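Local atomic coordinates of CELL division protein FTSZ (Haloferax volcanii, PDB entry 4B45), a protein that binds GTP, belongs to the tubulin/FtsZ-like CetZ family of GTPases and is involved in the control of archaeal cell shape. Residues 222-227 and 253-258; 244-249 and 310-315; 268-273 and 300-305. All blocks are in the same frame, centred on the assembly; numbering follows the deposited sequence.

Contact 1 (222-227 and 253-258); sequences IAALGY and TGTSLP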
loop_
_atom_site.group_PDB
_atom_site.type_symbol
_atom_site.label_atom_id
_atom_site.label_comp_id
_atom_site.label_asym_id
_atom_site.label_seq_id
_atom_site.Cartn_x
_atom_site.Cartn_y
_atom_site.Cartn_z
ATOM N N ILE A 222 -10.782 -3.276 -4.091
ATOM C CA ILE A 222 -9.868 -2.160 -3.913
ATOM C C ILE A 222 -9.878 -1.615 -2.493
ATOM O O ILE A 222 -10.938 -1.459 -1.881
ATOM C CB ILE A 222 -10.174 -1.033 -4.924
ATOM C CG1 ILE A 222 -9.797 -1.486 -6.332
ATOM C CG2 ILE A 222 -9.404 0.217 -4.586
ATOM C CD1 ILE A 222 -10.253 -0.541 -7.405
ATOM N N ALA A 223 -8.692 -1.333 -1.961
ATOM C CA ALA A 223 -8.612 -0.674 -0.667
ATOM C C ALA A 223 -7.820 0.627 -0.750
ATOM O O ALA A 223 -7.028 0.841 -1.693
ATOM C CB ALA A 223 -8.027 -1.611 0.386
ATOM N N ALA A 224 -8.057 1.509 0.221
ATOM C CA ALA A 224 -7.319 2.764 0.297
ATOM C C ALA A 224 -6.861 3.009 1.716
ATOM O O ALA A 224 -7.447 2.493 2.678
ATOM C CB ALA A 224 -8.159 3.928 -0.216
ATOM N N LEU A 225 -5.800 3.789 1.861
ATOM C CA LEU A 225 -5.259 4.028 3.187
ATOM C C LEU A 225 -5.091 5.510 3.413
ATOM O O LEU A 225 -4.300 6.146 2.737
ATOM C CB LEU A 225 -3.925 3.304 3.382
ATOM C CG LEU A 225 -3.362 3.413 4.810
ATOM C CD1 LEU A 225 -4.403 2.960 5.863
ATOM C CD2 LEU A 225 -2.045 2.641 4.994
ATOM N N GLY A 226 -5.845 6.057 4.361
ATOM C CA GLY A 226 -5.810 7.479 4.622
ATOM C C GLY A 226 -4.916 7.844 5.790
ATOM O O GLY A 226 -4.812 7.099 6.770
ATOM N N TYR A 227 -4.281 9.008 5.696
ATOM C CA TYR A 227 -3.450 9.503 6.784
ATOM C C TYR A 227 -3.509 11.031 6.917
ATOM O O TYR A 227 -3.499 11.760 5.914
ATOM C CB TYR A 227 -2.010 9.028 6.601
ATOM C CG TYR A 227 -1.041 9.550 7.637
ATOM C CD1 TYR A 227 -0.923 8.936 8.869
ATOM C CD2 TYR A 227 -0.240 10.660 7.373
ATOM C CE1 TYR A 227 -0.033 9.412 9.822
ATOM C CE2 TYR A 227 0.645 11.147 8.317
ATOM C CZ TYR A 227 0.740 10.519 9.542
ATOM O OH TYR A 227 1.629 10.989 10.482
ATOM N N THR A 253 -9.187 13.921 2.192
ATOM C CA THR A 253 -8.047 14.412 1.413
ATOM C C THR A 253 -6.794 13.540 1.469
ATOM O O THR A 253 -6.008 13.526 0.526
ATOM C CB THR A 253 -7.630 15.862 1.792
ATOM O OG1 THR A 253 -7.019 15.883 3.088
ATOM C CG2 THR A 253 -8.813 16.783 1.785
ATOM N N GLY A 254 -6.591 12.829 2.567
ATOM C CA GLY A 254 -5.299 12.204 2.808
ATOM C C GLY A 254 -5.209 10.751 2.399
ATOM O O GLY A 254 -4.352 10.013 2.879
ATOM N N THR A 255 -6.097 10.338 1.503
ATOM C CA THR A 255 -6.204 8.941 1.133
ATOM C C THR A 255 -5.259 8.593 -0.028
ATOM O O THR A 255 -4.998 9.418 -0.904
ATOM C CB THR A 255 -7.651 8.623 0.768
ATOM O OG1 THR A 255 -7.742 7.297 0.246
ATOM C CG2 THR A 255 -8.132 9.599 -0.257
ATOM N N SER A 256 -4.736 7.373 -0.019
ATOM C CA SER A 256 -3.772 6.938 -1.025
ATOM C C SER A 256 -4.402 6.827 -2.420
ATOM O O SER A 256 -3.711 6.941 -3.439
ATOM C CB SER A 256 -3.136 5.608 -0.602
ATOM O OG SER A 256 -4.114 4.591 -0.513
ATOM N N LEU A 257 -5.711 6.594 -2.434
ATOM C CA LEU A 257 -6.552 6.673 -3.628
ATOM C C LEU A 257 -7.644 7.739 -3.429
ATOM O O LEU A 257 -8.464 7.602 -2.528
ATOM C CB LEU A 257 -7.249 5.330 -3.827
ATOM C CG LEU A 257 -8.291 5.272 -4.946
ATOM C CD1 LEU A 257 -7.604 5.353 -6.324
ATOM C CD2 LEU A 257 -9.128 4.005 -4.823
ATOM N N PRO A 258 -7.679 8.793 -4.273
ATOM C CA PRO A 258 -8.711 9.839 -4.131
ATOM C C PRO A 258 -10.153 9.333 -4.239
ATOM O O PRO A 258 -10.435 8.379 -4.977
ATOM C CB PRO A 258 -8.432 10.779 -5.316
ATOM C CG PRO A 258 -6.988 10.567 -5.632
ATOM C CD PRO A 258 -6.702 9.121 -5.330
#

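Contact 2 (244-249 and 310-315); sequences MSTTRR and LASLVL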
loop_
_atom_site.group_PDB
_atom_site.type_symbol
_atom_site.label_atom_id
_atom_site.label_comp_id
_atom_site.label_asym_id
_atom_site.label_seq_id
_atom_site.Cartn_x
_atom_site.Cartn_y
_atom_site.Cartn_z
ATOM N N MET A 244 -11.152 14.768 15.385
ATOM C CA MET A 244 -12.215 14.890 14.384
ATOM C C MET A 244 -11.655 15.289 13.024
ATOM O O MET A 244 -12.035 14.746 11.984
ATOM C CB MET A 244 -13.239 15.961 14.776
ATOM C CG MET A 244 -14.036 15.683 16.039
ATOM S SD MET A 244 -14.737 14.027 16.009
ATOM C CE MET A 244 -16.096 14.182 14.847
ATOM N N SER A 245 -10.770 16.270 13.027
ATOM C CA SER A 245 -10.367 16.867 11.776
ATOM C C SER A 245 -9.317 16.002 11.076
ATOM O O SER A 245 -9.408 15.810 9.865
ATOM C CB SER A 245 -9.875 18.297 11.983
ATOM O OG SER A 245 -8.483 18.312 12.216
ATOM N N THR A 246 -8.337 15.476 11.816
ATOM C CA THR A 246 -7.410 14.510 11.200
ATOM C C THR A 246 -8.155 13.324 10.588
ATOM O O THR A 246 -7.803 12.849 9.504
ATOM C CB THR A 246 -6.314 13.976 12.168
ATOM O OG1 THR A 246 -6.913 13.217 13.238
ATOM C CG2 THR A 246 -5.480 15.129 12.721
ATOM N N THR A 247 -9.185 12.850 11.283
ATOM C CA THR A 247 -9.968 11.713 10.795
ATOM C C THR A 247 -10.707 12.088 9.520
ATOM O O THR A 247 -10.662 11.334 8.549
ATOM C CB THR A 247 -10.955 11.185 11.854
ATOM O OG1 THR A 247 -10.246 10.892 13.056
ATOM C CG2 THR A 247 -11.636 9.919 11.381
ATOM N N ARG A 248 -11.372 13.248 9.515
ATOM C CA ARG A 248 -11.990 13.760 8.282
ATOM C C ARG A 248 -10.994 13.907 7.133
ATOM O O ARG A 248 -11.285 13.529 5.992
ATOM C CB ARG A 248 -12.676 15.113 8.501
ATOM C CG ARG A 248 -13.899 15.080 9.417
ATOM C CD ARG A 248 -14.681 16.401 9.313
ATOM N NE ARG A 248 -15.451 16.686 10.520
ATOM C CZ ARG A 248 -15.041 17.497 11.490
ATOM N NH1 ARG A 248 -13.868 18.115 11.393
ATOM N NH2 ARG A 248 -15.808 17.697 12.555
ATOM N N ARG A 249 -9.831 14.481 7.422
ATOM C CA ARG A 249 -8.843 14.688 6.370
ATOM C C ARG A 249 -8.333 13.363 5.831
ATOM O O ARG A 249 -8.185 13.210 4.621
ATOM C CB ARG A 249 -7.678 15.553 6.854
ATOM C CG ARG A 249 -8.032 17.029 6.996
ATOM C CD ARG A 249 -6.805 17.891 6.838
ATOM N NE ARG A 249 -5.655 17.339 7.548
ATOM C CZ ARG A 249 -5.327 17.648 8.799
ATOM N NH1 ARG A 249 -6.068 18.507 9.490
ATOM N NH2 ARG A 249 -4.257 17.097 9.360
ATOM N N LEU A 310 -0.771 13.862 16.978
ATOM C CA LEU A 310 -1.794 12.832 16.919
ATOM C C LEU A 310 -2.016 12.582 15.451
ATOM O O LEU A 310 -1.857 13.495 14.641
ATOM C CB LEU A 310 -3.118 13.351 17.477
ATOM C CG LEU A 310 -3.294 13.518 18.970
ATOM C CD1 LEU A 310 -4.513 14.382 19.220
ATOM C CD2 LEU A 310 -3.452 12.153 19.613
ATOM N N ALA A 311 -2.421 11.372 15.097
ATOM C CA ALA A 311 -2.791 11.126 13.715
ATOM C C ALA A 311 -3.926 10.135 13.636
ATOM O O ALA A 311 -4.094 9.314 14.531
ATOM C CB ALA A 311 -1.593 10.640 12.902
ATOM N N SER A 312 -4.712 10.244 12.569
ATOM C CA SER A 312 -5.686 9.230 12.222
ATOM C C SER A 312 -5.161 8.478 11.007
ATOM O O SER A 312 -4.732 9.071 10.006
ATOM C CB SER A 312 -7.049 9.835 11.894
ATOM O OG SER A 312 -7.562 10.555 12.999
ATOM N N LEU A 313 -5.189 7.165 11.108
ATOM C CA LEU A 313 -4.780 6.313 10.020
ATOM C C LEU A 313 -6.016 5.495 9.737
ATOM O O LEU A 313 -6.462 4.730 10.595
ATOM C CB LEU A 313 -3.640 5.428 10.490
ATOM C CG LEU A 313 -2.931 4.504 9.514
ATOM C CD1 LEU A 313 -2.075 5.321 8.539
ATOM C CD2 LEU A 313 -2.074 3.524 10.306
ATOM N N VAL A 314 -6.613 5.698 8.567
ATOM C CA VAL A 314 -7.865 5.021 8.232
ATOM C C VAL A 314 -7.750 4.120 7.011
ATOM O O VAL A 314 -7.555 4.603 5.902
ATOM C CB VAL A 314 -8.983 6.027 7.966
ATOM C CG1 VAL A 314 -10.251 5.294 7.589
ATOM C CG2 VAL A 314 -9.220 6.897 9.211
ATOM N N LEU A 315 -7.897 2.813 7.225
ATOM C CA LEU A 315 -7.906 1.831 6.148
ATOM C C LEU A 315 -9.335 1.646 5.678
ATOM O O LEU A 315 -10.231 1.428 6.491
ATOM C CB LEU A 315 -7.345 0.486 6.645
ATOM C CG LEU A 315 -7.373 -0.676 5.639
ATOM C CD1 LEU A 315 -6.503 -0.374 4.404
ATOM C CD2 LEU A 315 -6.974 -2.018 6.289
#

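Contact 3 (268-273 and 300-305); sequences VVIAGE and GGDFPL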
loop_
_atom_site.group_PDB
_atom_site.type_symbol
_atom_site.label_atom_id
_atom_site.label_comp_id
_atom_site.label_asym_id
_atom_site.label_seq_id
_atom_site.Cartn_x
_atom_site.Cartn_y
_atom_site.Cartn_z
ATOM N N VAL A 268 -10.349 2.510 11.799
ATOM C CA VAL A 268 -9.897 3.812 12.243
ATOM C C VAL A 268 -8.904 3.675 13.378
ATOM O O VAL A 268 -9.233 3.193 14.462
ATOM C CB VAL A 268 -11.069 4.656 12.730
ATOM C CG1 VAL A 268 -10.598 6.058 13.069
ATOM C CG2 VAL A 268 -12.161 4.662 11.674
ATOM N N VAL A 269 -7.681 4.106 13.114
ATOM C CA VAL A 269 -6.631 4.050 14.108
ATOM C C VAL A 269 -6.263 5.490 14.417
ATOM O O VAL A 269 -5.933 6.270 13.521
ATOM C CB VAL A 269 -5.395 3.236 13.596
ATOM C CG1 VAL A 269 -4.271 3.202 14.635
ATOM C CG2 VAL A 269 -5.796 1.816 13.227
ATOM N N ILE A 270 -6.372 5.849 15.688
ATOM C CA ILE A 270 -5.863 7.122 16.167
ATOM C C ILE A 270 -4.543 6.819 16.846
ATOM O O ILE A 270 -4.485 6.001 17.772
ATOM C CB ILE A 270 -6.811 7.762 17.197
ATOM C CG1 ILE A 270 -8.209 7.913 16.604
ATOM C CG2 ILE A 270 -6.263 9.094 17.689
ATOM C CD1 ILE A 270 -8.215 8.576 15.264
ATOM N N ALA A 271 -3.479 7.460 16.377
ATOM C CA ALA A 271 -2.153 7.227 16.933
ATOM C C ALA A 271 -1.631 8.440 17.701
ATOM O O ALA A 271 -1.872 9.591 17.319
ATOM C CB ALA A 271 -1.174 6.842 15.811
ATOM N N GLY A 272 -0.897 8.180 18.778
ATOM C CA GLY A 272 -0.292 9.247 19.552
ATOM C C GLY A 272 -0.085 8.821 20.981
ATOM O O GLY A 272 -0.286 7.662 21.315
ATOM N N GLU A 273 0.314 9.753 21.834
ATOM C CA GLU A 273 0.484 9.451 23.245
ATOM C C GLU A 273 -0.872 9.265 23.921
ATOM O O GLU A 273 -1.753 10.105 23.765
ATOM C CB GLU A 273 1.300 10.549 23.927
ATOM C CG GLU A 273 2.686 10.674 23.325
ATOM C CD GLU A 273 3.677 11.327 24.263
ATOM O OE1 GLU A 273 3.273 11.693 25.389
ATOM O OE2 GLU A 273 4.859 11.480 23.870
ATOM N N GLY A 300 -12.278 0.053 15.087
ATOM C CA GLY A 300 -11.405 1.103 15.574
ATOM C C GLY A 300 -10.469 0.643 16.664
ATOM O O GLY A 300 -10.764 -0.301 17.387
ATOM N N GLY A 301 -9.341 1.327 16.786
ATOM C CA GLY A 301 -8.395 1.031 17.841
ATOM C C GLY A 301 -7.374 2.139 17.935
ATOM O O GLY A 301 -7.264 2.968 17.030
ATOM N N ASP A 302 -6.626 2.163 19.027
ATOM C CA ASP A 302 -5.628 3.208 19.217
ATOM C C ASP A 302 -4.225 2.626 19.217
ATOM O O ASP A 302 -4.000 1.526 19.710
ATOM C CB ASP A 302 -5.885 3.985 20.515
ATOM C CG ASP A 302 -7.197 4.753 20.485
ATOM O OD1 ASP A 302 -7.851 4.772 19.412
ATOM O OD2 ASP A 302 -7.575 5.326 21.535
ATOM N N PHE A 303 -3.295 3.392 18.659
ATOM C CA PHE A 303 -1.891 3.012 18.542
ATOM C C PHE A 303 -1.082 3.949 19.440
ATOM O O PHE A 303 -0.751 5.068 19.039
ATOM C CB PHE A 303 -1.471 3.170 17.078
ATOM C CG PHE A 303 -0.080 2.680 16.754
ATOM C CD1 PHE A 303 0.761 2.159 17.731
ATOM C CD2 PHE A 303 0.389 2.757 15.444
ATOM C CE1 PHE A 303 2.044 1.712 17.408
ATOM C CE2 PHE A 303 1.667 2.314 15.111
ATOM C CZ PHE A 303 2.497 1.789 16.097
ATOM N N PRO A 304 -0.761 3.504 20.660
ATOM C CA PRO A 304 0.054 4.330 21.561
ATOM C C PRO A 304 1.519 4.427 21.117
ATOM O O PRO A 304 2.204 3.409 21.042
ATOM C CB PRO A 304 -0.045 3.590 22.902
ATOM C CG PRO A 304 -1.238 2.698 22.770
ATOM C CD PRO A 304 -1.261 2.293 21.333
ATOM N N LEU A 305 1.984 5.636 20.810
ATOM C CA LEU A 305 3.383 5.847 20.451
ATOM C C LEU A 305 3.904 7.225 20.877
ATOM O O LEU A 305 3.126 8.162 21.060
ATOM C CB LEU A 305 3.603 5.606 18.950
ATOM C CG LEU A 305 2.645 6.269 17.957
ATOM C CD1 LEU A 305 2.925 7.758 17.807
ATOM C CD2 LEU A 305 2.722 5.583 16.609
#

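Contact 1 (222-227 and 253-258)
With chi1 at 62°, OG of Ser-256 sits between its own backbone N and carbonyl carbon, and from there it meets the backbone N-H of Leu-225 on the facing strand. In the tubulin/FtsZ-like fold of this protein, strand 222-231 runs through the interior of the mixed sheet, and the loop 253-258, which follows helix 240-252, runs alongside it in nearly the opposite direction. Leu-225 is held from both its amide and its carbonyl by a single loop residue. Its N donates to OG of Ser-256 at 3.0 Å in a fairly straight bond (162°), while its O accepts from N of Ser-256, more bent, with the donor standing above the carbonyl plane. The same OG is also hydrogen-bonded to O of Leu-162, so the serine joins the loop to strand 159-164 as well. Two residues on, Tyr-227 N donates to Gly-254 O at 3.0 Å, again from above the plane of the carbonyl. Between these bonds the backbones of Gly-226 and Thr-255 form a single bridge, their CA atoms 3.8 Å apart, and CA of Gly-226 makes a CA-H...O contact with Gly-254 O. Toward the start of the strand the contact turns apolar. The methyl of Ala-224 lies 4.0 Å from CB of Leu-257, and Ile-222 crosses the Leu-257 side chain at about a right angle; Val-325 of helix 323-340 packs on Ile-222 and Leu-257. Thr-255 folds its hydroxyl back onto its own loop, OG1 donating to Leu-257 O at 2.9 Å, and that same OG1 rests 3.4 Å from CB of Ala-224.

Contact 2 (244-249 and 310-315)
Ser-312 OG meets two hydroxyls of helix 240-252, 2.8 Å from Thr-246 OG1 and 2.7 Å from Thr-247 OG1, and this trio is the tight part of the contact. Consecutive helix residues reach the one serine because their torsions differ: OG1 of Thr-246 lies between its backbone N and carbonyl carbon (chi1 64°), whereas OG1 of Thr-247 is anti to the carbonyl carbon. Both threonines are also tied to the preceding turn, Thr-246 OG1 to Ala-242 O and Thr-247 OG1 to Val-243 O, so these buried hydroxyls have backbone partners within the helix. CB of Ser-312 fills in beneath the trio, 3.6 Å from CA of Thr-247. The helix lies against strand 309-319 on one face of the mixed sheet of the CetZ C-terminal domain, the two short segments running in broadly the same direction, 34° apart, with 7.1 Å between axes. Beyond the hydroxyls the fit is looser. CG2 of Thr-247 comes no nearer than 4.4 Å to CG2 of Val-314, and CG2 of Thr-246 is equally far from O of Leu-310. On the other side of the helix Met-244 and Arg-248 point away from the strand and are partly exposed; there they pack on helix 279-293, Met-244 against Arg-284 and Arg-248 against Trp-288.

Contact 3 (268-273 and 300-305)
The ring of Phe-303 carries CD2 of Leu-305 over the centre of one face, 3.6 Å above its plane, and approaches Ala-271 CB obliquely. CG of Phe-303 is anti to the backbone N (chi1 -174°). The end of the side chain leads away from strand 268-272, and the ring meets Leu-192, Ala-195 and Ala-196 of helix 175-196. Its CB touches both neighbouring side chains, 3.7 Å from CG1 of Val-269 and 3.9 Å from CB of Ala-271. Leu-305 CD2 also reaches Ala-271 CB, at 4.2 Å, and CD1 packs on CA of Gly-272; an alanine in place of Leu-305 would take CD2 from this ring face and would probably open a gap beside Ala-271 and Gly-272. On the other face of the sheet, Asp-302 OD1 approaches CB of Ile-270 and makes a long, weak ion pair with Arg-286. Between the strands the backbones are joined by five bonds, from Gly-301 N to Val-268 O at one end to Leu-305 N to Gly-272 O at the other, Ile-270 N to Gly-301 O being weak. CA-H...O contacts, such as Val-269 CA to Gly-301 O, lie alongside them. The strands are parallel, 20° apart, and with helix 279-293 between them in the chain they form a beta-alpha-beta crossover, whose second strand is outermost in the sheet within this chain.

Overall arrangement
All three contacts lie in the CetZ C-terminal domain and share one mixed sheet, in which strands 222-231, 309-319, 263-272 and 298-304 are successive neighbours. Contact 1 is nearest the nucleotide, the Ser-256 side chain about 10 Å from the bound GTP analogue, whereas contacts 2 and 3 lie away from the GTP-binding residues. The centres of contact 1 and contact 2 are about 11 Å apart. Those of contact 2 and contact 3 are about 10 Å apart, and those of contact 1 and contact 3 about 18 Å. Along the chain the segments of contacts 1 and 2 alternate, while contact 3 is nested inside the loop closed by contact 2. Strand 309-319 thus links strand 222-231 to the parallel pair.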